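Long-range contacts in AxyAgu115A (Amphibacillus xylanus NBRC 15112, PDB 6NPS), which probably cleaves alpha-linked glucuronic acid side groups from glucuronoxylan, as a family GH115 alpha-glucuronidase: residues A[381-386]-A[406-411]; A[387-392]-A[865-870]; A[166-171]-A[445-450]; A[298-303]-A[348-353]. The protein carries 3 engineered substitutions. All blocks are in the same frame, centred on the assembly; numbering follows the deposited sequence.

Contact 1: A[381-386]-A[406-411]; sequences MLCDDN and GMYYHF
Strands 381-383 and 406-410 run parallel, their short axes inclined by 32° and 4.2 Å apart at closest approach. L382 bonds through both its N and its O: N reaches G406 O at 2.7 Å from above the carbonyl plane, and O receives Y408 N in plane. D384 N meets Y408 O at 3.0 Å in a nearly straight bond (169°). M381 SD lies on Y408 CB (3.7 Å) and C383 SG at the edge of the Y408 ring; on the other face of the sheet M407 CE touches L382 CB. These are the sixth and seventh strands of the family's TIM barrel, met at their C-terminal ends, where such barrels carry their active sites. There D384, with CG in the crowded position (chi1 74°), holds its carboxylate nearly coplanar with the H410 imidazole. OD1 takes H410 ND1 at 2.8 Å through its syn lone pair and also N386 N, an Asx turn, while OD2 takes H410 N. This grip fixes the imidazole's rotation and would probably stabilise its protonated form. N386 CA makes a CH-pi contact 3.9 Å from the H410 centroid; Y408 CE1 lies over the opposite face.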
loop_
_atom_site.group_PDB
_atom_site.type_symbol
_atom_site.label_atom_id
_atom_site.label_comp_id
_atom_site.label_asym_id
_atom_site.label_seq_id
_atom_site.Cartn_x
_atom_site.Cartn_y
_atom_site.Cartn_z
ATOM N N MET A 381 2.667 40.589 22.395
ATOM C CA MET A 381 2.286 39.216 22.682
ATOM C C MET A 381 2.943 38.301 21.655
ATOM O O MET A 381 2.605 38.358 20.464
ATOM C CB MET A 381 0.774 39.027 22.678
ATOM C CG MET A 381 0.438 37.603 23.167
ATOM S SD MET A 381 -1.308 37.236 23.085
ATOM C CE MET A 381 -1.589 37.418 21.342
ATOM N N LEU A 382 3.913 37.497 22.112
ATOM C CA LEU A 382 4.528 36.463 21.292
ATOM C C LEU A 382 3.604 35.248 21.259
ATOM O O LEU A 382 2.679 35.113 22.071
ATOM C CB LEU A 382 5.913 36.072 21.848
ATOM C CG LEU A 382 6.887 37.270 21.909
ATOM C CD1 LEU A 382 8.067 37.043 22.831
ATOM C CD2 LEU A 382 7.371 37.632 20.528
ATOM N N CYS A 383 3.858 34.345 20.321
ATOM C CA CYS A 383 2.958 33.216 20.149
ATOM C C CYS A 383 3.803 31.976 19.954
ATOM O O CYS A 383 4.924 32.064 19.428
ATOM C CB CYS A 383 2.019 33.436 18.950
ATOM S SG CYS A 383 1.154 35.083 19.074
ATOM N N ASP A 384 3.281 30.829 20.400
ATOM C CA ASP A 384 3.890 29.556 20.021
ATOM C C ASP A 384 3.563 29.247 18.555
ATOM O O ASP A 384 2.969 30.052 17.833
ATOM C CB ASP A 384 3.433 28.429 20.950
ATOM C CG ASP A 384 1.978 27.971 20.694
ATOM O OD1 ASP A 384 1.218 28.610 19.920
ATOM O OD2 ASP A 384 1.590 26.924 21.297
ATOM N N ASP A 385 3.980 28.066 18.090
ATOM C CA ASP A 385 3.809 27.714 16.697
ATOM C C ASP A 385 2.478 27.001 16.442
ATOM O O ASP A 385 2.341 26.334 15.414
ATOM C CB ASP A 385 4.979 26.847 16.228
ATOM C CG ASP A 385 5.060 25.494 16.960
ATOM O OD1 ASP A 385 4.271 25.197 17.899
ATOM O OD2 ASP A 385 5.938 24.693 16.578
ATOM N N ASN A 386 1.520 27.102 17.373
ATOM C CA ASN A 386 0.170 26.548 17.300
ATOM C C ASN A 386 0.221 25.088 17.721
ATOM O O ASN A 386 -0.827 24.455 17.828
ATOM C CB ASN A 386 -0.503 26.719 15.913
ATOM C CG ASN A 386 -0.776 28.187 15.604
ATOM O OD1 ASN A 386 -1.430 28.862 16.403
ATOM N ND2 ASN A 386 -0.266 28.690 14.485
ATOM N N GLY A 406 3.883 39.216 26.154
ATOM C CA GLY A 406 2.877 38.203 26.380
ATOM C C GLY A 406 3.204 36.899 25.681
ATOM O O GLY A 406 4.028 36.868 24.766
ATOM N N MET A 407 2.563 35.816 26.086
ATOM C CA MET A 407 2.699 34.547 25.372
ATOM C C MET A 407 1.316 33.962 25.157
ATOM O O MET A 407 0.514 33.857 26.099
ATOM C CB MET A 407 3.584 33.543 26.122
ATOM C CG MET A 407 3.713 32.134 25.389
ATOM S SD MET A 407 4.399 32.310 23.694
ATOM C CE MET A 407 5.955 33.119 24.036
ATOM N N TYR A 408 1.039 33.594 23.910
ATOM C CA TYR A 408 -0.184 32.913 23.511
ATOM C C TYR A 408 0.187 31.475 23.158
ATOM O O TYR A 408 0.942 31.242 22.209
ATOM C CB TYR A 408 -0.815 33.661 22.335
ATOM C CG TYR A 408 -2.014 32.980 21.738
ATOM C CD1 TYR A 408 -2.886 32.241 22.526
ATOM C CD2 TYR A 408 -2.277 33.092 20.369
ATOM C CE1 TYR A 408 -3.999 31.593 21.956
ATOM C CE2 TYR A 408 -3.390 32.479 19.795
ATOM C CZ TYR A 408 -4.230 31.720 20.589
ATOM O OH TYR A 408 -5.313 31.091 20.012
ATOM N N TYR A 409 -0.306 30.526 23.954
ATOM C CA TYR A 409 0.065 29.115 23.940
ATOM C C TYR A 409 -1.171 28.310 23.542
ATOM O O TYR A 409 -2.295 28.804 23.647
ATOM C CB TYR A 409 0.604 28.697 25.330
ATOM C CG TYR A 409 1.398 27.406 25.311
ATOM C CD1 TYR A 409 2.742 27.389 24.901
ATOM C CD2 TYR A 409 0.816 26.219 25.700
ATOM C CE1 TYR A 409 3.482 26.195 24.864
ATOM C CE2 TYR A 409 1.556 24.986 25.657
ATOM C CZ TYR A 409 2.885 25.007 25.251
ATOM O OH TYR A 409 3.630 23.838 25.209
ATOM N N HIS A 410 -0.975 27.113 22.963
ATOM C CA HIS A 410 -2.092 26.287 22.488
ATOM C C HIS A 410 -2.122 24.926 23.185
ATOM O O HIS A 410 -1.125 24.198 23.178
ATOM C CB HIS A 410 -2.012 26.037 20.974
ATOM C CG HIS A 410 -2.412 27.214 20.137
ATOM N ND1 HIS A 410 -1.575 28.288 19.936
ATOM C CD2 HIS A 410 -3.565 27.501 19.475
ATOM C CE1 HIS A 410 -2.178 29.168 19.163
ATOM N NE2 HIS A 410 -3.384 28.715 18.863
ATOM N N PHE A 411 -3.284 24.577 23.749
ATOM C CA PHE A 411 -3.675 23.213 24.087
ATOM C C PHE A 411 -4.622 22.634 23.056
ATOM O O PHE A 411 -5.041 21.487 23.213
ATOM C CB PHE A 411 -4.413 23.146 25.446
ATOM C CG PHE A 411 -3.593 23.563 26.643
ATOM C CD1 PHE A 411 -2.212 23.649 26.585
ATOM C CD2 PHE A 411 -4.228 23.852 27.846
ATOM C CE1 PHE A 411 -1.465 23.988 27.699
ATOM C CE2 PHE A 411 -3.480 24.225 28.967
ATOM C CZ PHE A 411 -2.102 24.307 28.890
#

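Contact 2: A[387-392]-A[865-870]; sequences HGNLRT and YLQPSN
Two amide oxygens face each other: N389 OD1 and Q867 OE1 stand 3.2 Å apart though neither can donate, and both are hydrogen-bonded to the ammonium of K430 on helix 428-440, whose charge probably offsets their repulsion. The amides cross obliquely. N389 ND2 turns instead to D385 OD2, while N389 CG comes within 3.4 Å of P868 O. That carbonyl belongs to the centre of an inverse gamma turn, closed by S869 N bonding to Q867 O. The contact joins two domains: 387-392 is a loop beyond strand 379-383 of the TIM barrel, and 865-870 runs off strand 858-866 in the C-terminal domain, whose sequence family falls in the galactose-binding-domain clan. One direct hydrogen bond spans the two segments. N870 ND2 reaches L390 O at 2.8 Å with an N-H...O angle of 160°; the oxygen lies in the amide plane of N870, but the donor stands above the carbonyl plane of L390. The amide is held from several directions, since N870 OD1 bonds to Y899 OH and N870 ND2 also reaches D385 OD2. N389 CB packs 3.6 Å from N870 ND2. Two waters add bridges. One lies 2.7 Å from L390 O and accepts from N870 N; a second bridges R391 O and N870 O, 2.7 Å from each. The R391 guanidinium forms a salt bridge with E357.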
loop_
_atom_site.group_PDB
_atom_site.type_symbol
_atom_site.label_atom_id
_atom_site.label_comp_id
_atom_site.label_asym_id
_atom_site.label_seq_id
_atom_site.Cartn_x
_atom_site.Cartn_y
_atom_site.Cartn_z
ATOM N N HIS A 387 1.405 24.560 18.033
ATOM C CA HIS A 387 1.546 23.176 18.450
ATOM C C HIS A 387 2.266 23.046 19.772
ATOM O O HIS A 387 2.661 21.941 20.139
ATOM C CB HIS A 387 2.238 22.393 17.351
ATOM C CG HIS A 387 1.356 22.264 16.154
ATOM N ND1 HIS A 387 0.587 21.142 15.919
ATOM C CD2 HIS A 387 1.046 23.155 15.184
ATOM C CE1 HIS A 387 -0.133 21.333 14.832
ATOM N NE2 HIS A 387 0.117 22.554 14.368
ATOM N N GLY A 388 2.439 24.148 20.497
ATOM C CA GLY A 388 3.005 24.065 21.821
ATOM C C GLY A 388 4.504 24.249 21.888
ATOM O O GLY A 388 5.093 24.021 22.962
ATOM N N ASN A 389 5.127 24.698 20.805
ATOM C CA ASN A 389 6.550 25.016 20.762
ATOM C C ASN A 389 6.678 26.524 20.616
ATOM O O ASN A 389 6.131 27.095 19.670
ATOM C CB ASN A 389 7.224 24.311 19.589
ATOM C CG ASN A 389 6.903 22.840 19.564
ATOM O OD1 ASN A 389 7.351 22.077 20.459
ATOM N ND2 ASN A 389 6.125 22.410 18.554
ATOM N N LEU A 390 7.373 27.168 21.552
ATOM C CA LEU A 390 7.590 28.604 21.406
ATOM C C LEU A 390 8.277 28.907 20.082
ATOM O O LEU A 390 8.899 28.040 19.460
ATOM C CB LEU A 390 8.449 29.158 22.538
ATOM C CG LEU A 390 8.001 28.780 23.955
ATOM C CD1 LEU A 390 8.855 29.522 25.003
ATOM C CD2 LEU A 390 6.505 29.038 24.200
ATOM N N ARG A 391 8.165 30.168 19.675
ATOM C CA ARG A 391 8.906 30.719 18.554
ATOM C C ARG A 391 10.004 31.629 19.092
ATOM O O ARG A 391 10.718 31.248 20.028
ATOM C CB ARG A 391 7.925 31.458 17.611
ATOM C CG ARG A 391 6.857 30.499 17.039
ATOM C CD ARG A 391 5.837 31.265 16.153
ATOM N NE ARG A 391 6.519 31.801 14.992
ATOM C CZ ARG A 391 5.968 32.617 14.101
ATOM N NH1 ARG A 391 4.706 33.017 14.246
ATOM N NH2 ARG A 391 6.687 33.046 13.072
ATOM N N THR A 392 10.181 32.813 18.521
ATOM C CA THR A 392 11.228 33.685 19.040
ATOM C C THR A 392 10.794 34.306 20.359
ATOM O O THR A 392 9.606 34.339 20.709
ATOM C CB THR A 392 11.591 34.788 18.065
ATOM O OG1 THR A 392 10.471 35.664 17.922
ATOM C CG2 THR A 392 11.981 34.181 16.729
ATOM N N TYR A 865 18.154 12.666 18.425
ATOM C CA TYR A 865 16.708 12.821 18.503
ATOM C C TYR A 865 16.443 13.994 19.448
ATOM O O TYR A 865 16.825 13.941 20.618
ATOM C CB TYR A 865 16.053 11.546 19.031
ATOM C CG TYR A 865 16.015 10.400 18.024
ATOM C CD1 TYR A 865 17.190 9.815 17.553
ATOM C CD2 TYR A 865 14.797 9.897 17.565
ATOM C CE1 TYR A 865 17.155 8.736 16.639
ATOM C CE2 TYR A 865 14.747 8.847 16.664
ATOM C CZ TYR A 865 15.928 8.263 16.211
ATOM O OH TYR A 865 15.876 7.230 15.303
ATOM N N LEU A 866 15.800 15.045 18.940
ATOM C CA LEU A 866 15.614 16.287 19.689
ATOM C C LEU A 866 14.146 16.665 19.779
ATOM O O LEU A 866 13.371 16.446 18.843
ATOM C CB LEU A 866 16.356 17.466 19.035
ATOM C CG LEU A 866 17.827 17.270 18.737
ATOM C CD1 LEU A 866 18.314 18.363 17.808
ATOM C CD2 LEU A 866 18.619 17.276 20.061
ATOM N N GLN A 867 13.777 17.294 20.884
ATOM C CA GLN A 867 12.486 17.954 20.917
ATOM C C GLN A 867 12.426 18.982 19.788
ATOM O O GLN A 867 13.427 19.668 19.530
ATOM C CB GLN A 867 12.256 18.625 22.272
ATOM C CG GLN A 867 10.808 18.576 22.685
ATOM C CD GLN A 867 10.015 19.766 22.182
ATOM O OE1 GLN A 867 8.828 19.646 21.884
ATOM N NE2 GLN A 867 10.666 20.928 22.103
ATOM N N PRO A 868 11.276 19.109 19.078
ATOM C CA PRO A 868 11.213 20.057 17.926
ATOM C C PRO A 868 10.986 21.505 18.353
ATOM O O PRO A 868 9.934 22.117 18.149
ATOM C CB PRO A 868 10.039 19.507 17.102
ATOM C CG PRO A 868 9.125 18.901 18.099
ATOM C CD PRO A 868 10.053 18.287 19.181
ATOM N N SER A 869 12.001 22.080 18.964
ATOM C CA SER A 869 12.005 23.479 19.357
ATOM C C SER A 869 12.312 24.385 18.171
ATOM O O SER A 869 12.977 23.993 17.207
ATOM C CB SER A 869 13.046 23.700 20.453
ATOM O OG SER A 869 12.479 23.343 21.689
ATOM N N ASN A 870 11.859 25.631 18.278
ATOM C CA ASN A 870 12.143 26.606 17.250
ATOM C C ASN A 870 13.238 27.555 17.720
ATOM O O ASN A 870 13.373 27.785 18.924
ATOM C CB ASN A 870 10.862 27.384 16.929
ATOM C CG ASN A 870 9.768 26.474 16.446
ATOM O OD1 ASN A 870 9.966 25.762 15.462
ATOM N ND2 ASN A 870 8.617 26.464 17.124
HETATM O O HOH W 1 10.368 26.148 20.772
HETATM O O HOH W 2 11.916 29.031 20.850
#

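Contact 3: A[166-171]-A[445-450]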
loop_
_atom_site.group_PDB
_atom_site.type_symbol
_atom_site.label_atom_id
_atom_site.label_comp_id
_atom_site.label_asym_id
_atom_site.label_seq_id
_atom_site.Cartn_x
_atom_site.Cartn_y
_atom_site.Cartn_z
ATOM N N PRO A 166 0.590 38.075 41.915
ATOM C CA PRO A 166 0.781 37.018 40.907
ATOM C C PRO A 166 2.042 37.240 40.080
ATOM O O PRO A 166 2.366 38.367 39.693
ATOM C CB PRO A 166 -0.485 37.133 40.047
ATOM C CG PRO A 166 -1.547 37.690 41.017
ATOM C CD PRO A 166 -0.775 38.643 41.892
ATOM N N SER A 167 2.742 36.138 39.756
ATOM C CA SER A 167 3.996 36.268 39.014
ATOM C C SER A 167 3.749 36.812 37.606
ATOM O O SER A 167 4.585 37.545 37.063
ATOM C CB SER A 167 4.722 34.914 38.926
ATOM O OG SER A 167 4.801 34.274 40.175
ATOM N N VAL A 168 2.598 36.503 37.008
ATOM C CA VAL A 168 2.275 37.006 35.677
ATOM C C VAL A 168 1.063 37.944 35.794
ATOM O O VAL A 168 0.044 37.601 36.408
ATOM C CB VAL A 168 2.023 35.863 34.659
ATOM C CG1 VAL A 168 1.568 36.458 33.279
ATOM C CG2 VAL A 168 3.284 34.940 34.517
ATOM N N LYS A 169 1.163 39.122 35.185
ATOM C CA LYS A 169 0.159 40.163 35.444
ATOM C C LYS A 169 -1.234 39.810 34.905
ATOM O O LYS A 169 -2.247 40.024 35.602
ATOM C CB LYS A 169 0.609 41.491 34.866
ATOM C CG LYS A 169 -0.289 42.648 35.375
ATOM C CD LYS A 169 0.230 44.012 34.899
ATOM C CE LYS A 169 -0.568 45.159 35.533
ATOM N NZ LYS A 169 -0.170 46.505 34.995
ATOM N N TYR A 170 -1.318 39.290 33.671
ATOM C CA TYR A 170 -2.586 38.880 33.059
ATOM C C TYR A 170 -2.532 37.396 32.698
ATOM O O TYR A 170 -1.602 36.960 32.011
ATOM C CB TYR A 170 -2.861 39.697 31.808
ATOM C CG TYR A 170 -2.879 41.193 32.073
ATOM C CD1 TYR A 170 -3.885 41.767 32.861
ATOM C CD2 TYR A 170 -1.879 42.037 31.567
ATOM C CE1 TYR A 170 -3.934 43.112 33.072
ATOM C CE2 TYR A 170 -1.926 43.427 31.798
ATOM C CZ TYR A 170 -2.957 43.938 32.556
ATOM O OH TYR A 170 -3.047 45.287 32.831
ATOM N N ARG A 171 -3.538 36.630 33.137
ATOM C CA ARG A 171 -3.440 35.158 33.157
ATOM C C ARG A 171 -4.803 34.601 32.771
ATOM O O ARG A 171 -5.794 34.891 33.453
ATOM C CB ARG A 171 -3.054 34.604 34.555
ATOM C CG ARG A 171 -1.837 35.220 35.276
ATOM C CD ARG A 171 -1.773 34.811 36.787
ATOM N NE ARG A 171 -3.000 35.142 37.517
ATOM C CZ ARG A 171 -3.355 36.384 37.872
ATOM N NH1 ARG A 171 -2.547 37.423 37.594
ATOM N NH2 ARG A 171 -4.491 36.568 38.541
ATOM N N ASP A 445 4.239 39.493 31.370
ATOM C CA ASP A 445 3.098 40.370 31.594
ATOM C C ASP A 445 1.764 39.729 31.249
ATOM O O ASP A 445 0.757 40.014 31.904
ATOM C CB ASP A 445 3.282 41.654 30.797
ATOM C CG ASP A 445 4.226 42.625 31.512
ATOM O OD1 ASP A 445 5.447 42.331 31.597
ATOM O OD2 ASP A 445 3.736 43.659 32.018
ATOM N N LEU A 446 1.726 38.843 30.264
ATOM C CA LEU A 446 0.446 38.270 29.887
ATOM C C LEU A 446 0.672 36.846 29.410
ATOM O O LEU A 446 1.567 36.609 28.598
ATOM C CB LEU A 446 -0.206 39.131 28.778
ATOM C CG LEU A 446 -1.600 38.715 28.312
ATOM C CD1 LEU A 446 -2.380 39.948 27.775
ATOM C CD2 LEU A 446 -1.480 37.710 27.197
ATOM N N TRP A 447 -0.146 35.903 29.891
ATOM C CA TRP A 447 -0.091 34.520 29.439
ATOM C C TRP A 447 -1.512 34.090 29.142
ATOM O O TRP A 447 -2.368 34.131 30.036
ATOM C CB TRP A 447 0.467 33.542 30.503
ATOM C CG TRP A 447 1.939 33.472 30.740
ATOM C CD1 TRP A 447 2.912 34.351 30.313
ATOM C CD2 TRP A 447 2.613 32.469 31.515
ATOM N NE1 TRP A 447 4.141 33.935 30.762
ATOM C CE2 TRP A 447 3.984 32.789 31.514
ATOM C CE3 TRP A 447 2.184 31.329 32.214
ATOM C CZ2 TRP A 447 4.928 32.014 32.178
ATOM C CZ3 TRP A 447 3.151 30.546 32.879
ATOM C CH2 TRP A 447 4.495 30.919 32.862
ATOM N N ILE A 448 -1.771 33.617 27.928
ATOM C CA ILE A 448 -3.102 33.102 27.643
ATOM C C ILE A 448 -2.966 31.797 26.848
ATOM O O ILE A 448 -2.071 31.660 26.008
ATOM C CB ILE A 448 -3.927 34.178 26.901
ATOM C CG1 ILE A 448 -5.355 33.670 26.631
ATOM C CG2 ILE A 448 -3.190 34.642 25.617
ATOM C CD1 ILE A 448 -6.400 34.804 26.381
ATOM N N VAL A 449 -3.831 30.821 27.123
ATOM C CA VAL A 449 -3.757 29.541 26.413
ATOM C C VAL A 449 -5.062 29.278 25.681
ATOM O O VAL A 449 -6.143 29.498 26.216
ATOM C CB VAL A 449 -3.362 28.374 27.358
ATOM C CG1 VAL A 449 -4.290 28.310 28.624
ATOM C CG2 VAL A 449 -3.411 27.015 26.609
ATOM N N ASN A 450 -4.955 28.809 24.435
ATOM C CA ASN A 450 -6.116 28.331 23.700
ATOM C C ASN A 450 -6.543 26.965 24.230
ATOM O O ASN A 450 -5.791 25.981 24.105
ATOM C CB ASN A 450 -5.778 28.239 22.201
ATOM C CG ASN A 450 -6.977 27.887 21.331
ATOM O OD1 ASN A 450 -7.920 27.188 21.747
ATOM N ND2 ASN A 450 -6.954 28.391 20.093
#
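From CB outward, the indole of W447 lies against the two methyl groups of V168. CG of W447 leaves CB anti to the carbonyl carbon (chi1 -78°), and CB itself is grazed by V168 CG1. CG and CD1 each lie 3.9 Å from V168 CG1. Further out the other methyl takes over: V168 CG2 sits 3.8 Å from W447 CE2 and, as a CH-pi contact, 3.9 Å from the centroid of the W447 five-membered ring, only 14° off its normal. CD2, NE1 and CZ2 meet the same methyl, and NE1 donates to V443 O. An alanine in place of W447 would remove the surface under both V168 methyls and would probably leave V168 more loosely packed. The backbones pair in parallel: Y170 N bonds to D445 O at 2.8 Å, and W447 N to Y170 O, also 2.8 Å, nearly along the C=O axis. Y170 CB meets L446 CG on the face opposite the indole. R171 NH1 binds V168 O at 2.9 Å with the oxygen in the guanidinium plane, bracing the valine backbone; R171 NH2 bonds to K209 O and forms a salt bridge with E95. Strands 170-174 and 446-450 are the first and eighth of the TIM barrel, so this pairing closes it. W447 points outward to M435 and Y439 of helix 428-440 and to F464, L467 and A468 of helix 458-469, while L446 packs on Y212 of strand 212-214.

Contact 4: A[298-303]-A[348-353]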
loop_
_atom_site.group_PDB
_atom_site.type_symbol
_atom_site.label_atom_id
_atom_site.label_comp_id
_atom_site.label_asym_id
_atom_site.label_seq_id
_atom_site.Cartn_x
_atom_site.Cartn_y
_atom_site.Cartn_z
ATOM N N ILE A 298 -7.139 46.310 25.237
ATOM C CA ILE A 298 -7.480 46.628 23.854
ATOM C C ILE A 298 -6.438 46.016 22.932
ATOM O O ILE A 298 -5.237 46.298 23.053
ATOM C CB ILE A 298 -7.555 48.141 23.635
ATOM C CG1 ILE A 298 -8.570 48.772 24.603
ATOM C CG2 ILE A 298 -7.884 48.437 22.153
ATOM C CD1 ILE A 298 -8.609 50.322 24.502
ATOM N N THR A 299 -6.887 45.179 22.000
ATOM C CA THR A 299 -5.965 44.641 21.013
ATOM C C THR A 299 -5.787 45.673 19.905
ATOM O O THR A 299 -6.741 46.344 19.501
ATOM C CB THR A 299 -6.474 43.298 20.473
ATOM O OG1 THR A 299 -6.452 42.319 21.532
ATOM C CG2 THR A 299 -5.576 42.790 19.327
ATOM N N ILE A 300 -4.547 45.863 19.456
ATOM C CA ILE A 300 -4.282 46.798 18.365
ATOM C C ILE A 300 -3.644 46.011 17.219
ATOM O O ILE A 300 -3.316 44.833 17.363
ATOM C CB ILE A 300 -3.406 47.986 18.805
ATOM C CG1 ILE A 300 -2.065 47.483 19.368
ATOM C CG2 ILE A 300 -4.154 48.836 19.868
ATOM C CD1 ILE A 300 -0.974 48.573 19.435
ATOM N N GLY A 301 -3.485 46.670 16.074
ATOM C CA GLY A 301 -3.048 45.984 14.875
ATOM C C GLY A 301 -4.224 45.647 13.968
ATOM O O GLY A 301 -5.352 46.088 14.194
ATOM N N MET A 302 -3.956 44.813 12.943
ATOM C CA MET A 302 -5.022 44.368 12.045
ATOM C C MET A 302 -4.669 43.161 11.177
ATOM O O MET A 302 -3.862 43.281 10.247
ATOM C CB MET A 302 -5.440 45.520 11.133
ATOM C CG MET A 302 -6.823 45.347 10.542
ATOM S SD MET A 302 -7.053 46.460 9.140
ATOM C CE MET A 302 -8.651 45.901 8.503
ATOM N N ARG A 303 -5.355 42.045 11.415
ATOM C CA ARG A 303 -5.183 40.824 10.633
ATOM C C ARG A 303 -6.493 40.549 9.884
ATOM O O ARG A 303 -7.530 41.116 10.226
ATOM C CB ARG A 303 -4.829 39.645 11.538
ATOM C CG ARG A 303 -3.348 39.538 11.866
ATOM C CD ARG A 303 -3.030 38.221 12.556
ATOM N NE ARG A 303 -2.873 37.128 11.602
ATOM C CZ ARG A 303 -3.659 36.057 11.557
ATOM N NH1 ARG A 303 -4.662 35.932 12.416
ATOM N NH2 ARG A 303 -3.443 35.110 10.655
ATOM N N ARG A 348 -2.911 47.846 26.378
ATOM C CA ARG A 348 -3.057 47.494 24.981
ATOM C C ARG A 348 -2.079 46.376 24.663
ATOM O O ARG A 348 -1.063 46.198 25.354
ATOM C CB ARG A 348 -2.806 48.686 24.056
ATOM C CG ARG A 348 -3.785 49.847 24.207
ATOM C CD ARG A 348 -3.136 51.170 23.766
ATOM N NE ARG A 348 -2.124 51.613 24.730
ATOM C CZ ARG A 348 -1.035 52.315 24.417
ATOM N NH1 ARG A 348 -0.806 52.689 23.159
ATOM N NH2 ARG A 348 -0.178 52.662 25.365
ATOM N N MET A 349 -2.409 45.620 23.608
ATOM C CA MET A 349 -1.636 44.441 23.232
ATOM C C MET A 349 -1.567 44.351 21.710
ATOM O O MET A 349 -2.572 44.546 21.017
ATOM C CB MET A 349 -2.260 43.162 23.809
ATOM C CG MET A 349 -1.508 41.842 23.469
ATOM S SD MET A 349 -2.280 40.999 22.029
ATOM C CE MET A 349 -3.772 40.342 22.801
ATOM N N LEU A 350 -0.378 44.030 21.201
ATOM C CA LEU A 350 -0.172 43.770 19.784
ATOM C C LEU A 350 0.288 42.326 19.648
ATOM O O LEU A 350 1.274 41.923 20.272
ATOM C CB LEU A 350 0.841 44.742 19.189
ATOM C CG LEU A 350 1.228 44.315 17.774
ATOM C CD1 LEU A 350 0.041 44.549 16.820
ATOM C CD2 LEU A 350 2.452 45.103 17.327
ATOM N N ALA A 351 -0.451 41.534 18.885
ATOM C CA ALA A 351 -0.125 40.128 18.722
ATOM C C ALA A 351 0.935 39.977 17.639
ATOM O O ALA A 351 0.728 40.417 16.506
ATOM C CB ALA A 351 -1.380 39.342 18.364
ATOM N N LEU A 352 2.075 39.375 17.975
ATOM C CA LEU A 352 3.021 38.945 16.942
ATOM C C LEU A 352 2.705 37.511 16.504
ATOM O O LEU A 352 3.536 36.616 16.575
ATOM C CB LEU A 352 4.451 39.067 17.447
ATOM C CG LEU A 352 4.731 40.435 18.036
ATOM C CD1 LEU A 352 6.190 40.545 18.426
ATOM C CD2 LEU A 352 4.327 41.549 17.073
ATOM N N TYR A 353 1.458 37.309 16.054
ATOM C CA TYR A 353 0.925 35.976 15.755
ATOM C C TYR A 353 1.162 35.618 14.292
ATOM O O TYR A 353 0.831 36.405 13.403
ATOM C CB TYR A 353 -0.578 35.891 16.071
ATOM C CG TYR A 353 -1.215 34.510 15.871
ATOM C CD1 TYR A 353 -0.807 33.405 16.642
ATOM C CD2 TYR A 353 -2.200 34.303 14.907
ATOM C CE1 TYR A 353 -1.374 32.154 16.462
ATOM C CE2 TYR A 353 -2.792 33.057 14.718
ATOM C CZ TYR A 353 -2.366 31.971 15.502
ATOM O OH TYR A 353 -2.918 30.711 15.333
HETATM O O HOH W 3 -2.709 42.341 17.285
#
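M349 O is gripped by one hydrogen bond and one CA-H...O contact: I300 N donates at 2.8 Å in a bond of 166°, the shorter and straighter of the two backbone bonds, and T299 CA adds the weaker contact. On the other strand, I298 O takes M349 N at 3.0 Å in its carbonyl plane and a CA-H from R348. Strands 298-300 and 348-351 are the parallel fourth and fifth strands of the TIM barrel, joined through helix 317-338 in a beta-alpha-beta crossover. I300 and R348 turn toward that helix. I300 holds CG1 in the crowded position (chi1 58°), which brings it to 3.4 Å from M349 O and against L350 CB. On the other face T299 OG1 touches M349 CE, though its hydrogen bond goes to A244 O. Past I300 the strands part, and a water fills in for a direct bond, donating to I300 O at 2.6 Å and accepting from A351 N at 2.9 Å. G301 swings the chain aside with a positive phi of 99°; a CB there would clash with L350 CD1, which already lies 3.9 Å from G301 CA. Further on, R303 bends at chi3 and pairs its NE with E355 and its NH1 with D307. An alanine in place of R303 would remove both these pairings and would probably leave the Y353 ring less well fixed. That ring, stacked on H246, meets the guanidinium edge-on with the planes almost perpendicular: Y353 CD2 stands over the face, 3.9 Å from R303 NH1.

Contacts 4, 1 and 3 join strands four to five, six to seven, and eight to one of a single TIM barrel. Backbone bonds connect them: M381 O takes L352 N at 2.7 Å between contacts 1 and 4, and L446 O takes M407 N at 2.8 Å between contacts 1 and 3. The centres of contacts 4 and 3 lie about 13 and 11 Å from that of contact 1. At the C-terminal mouth of the barrel, N386 OD1 bonds to Y353 OH (2.6 Å), and glycerol, probably from the crystallisation liquor, bonds to Y408 OH and Y353 OH, consistent with a pocket there. Contact 2, centred about 12 Å from contact 1, brings the C-terminal domain to this rim.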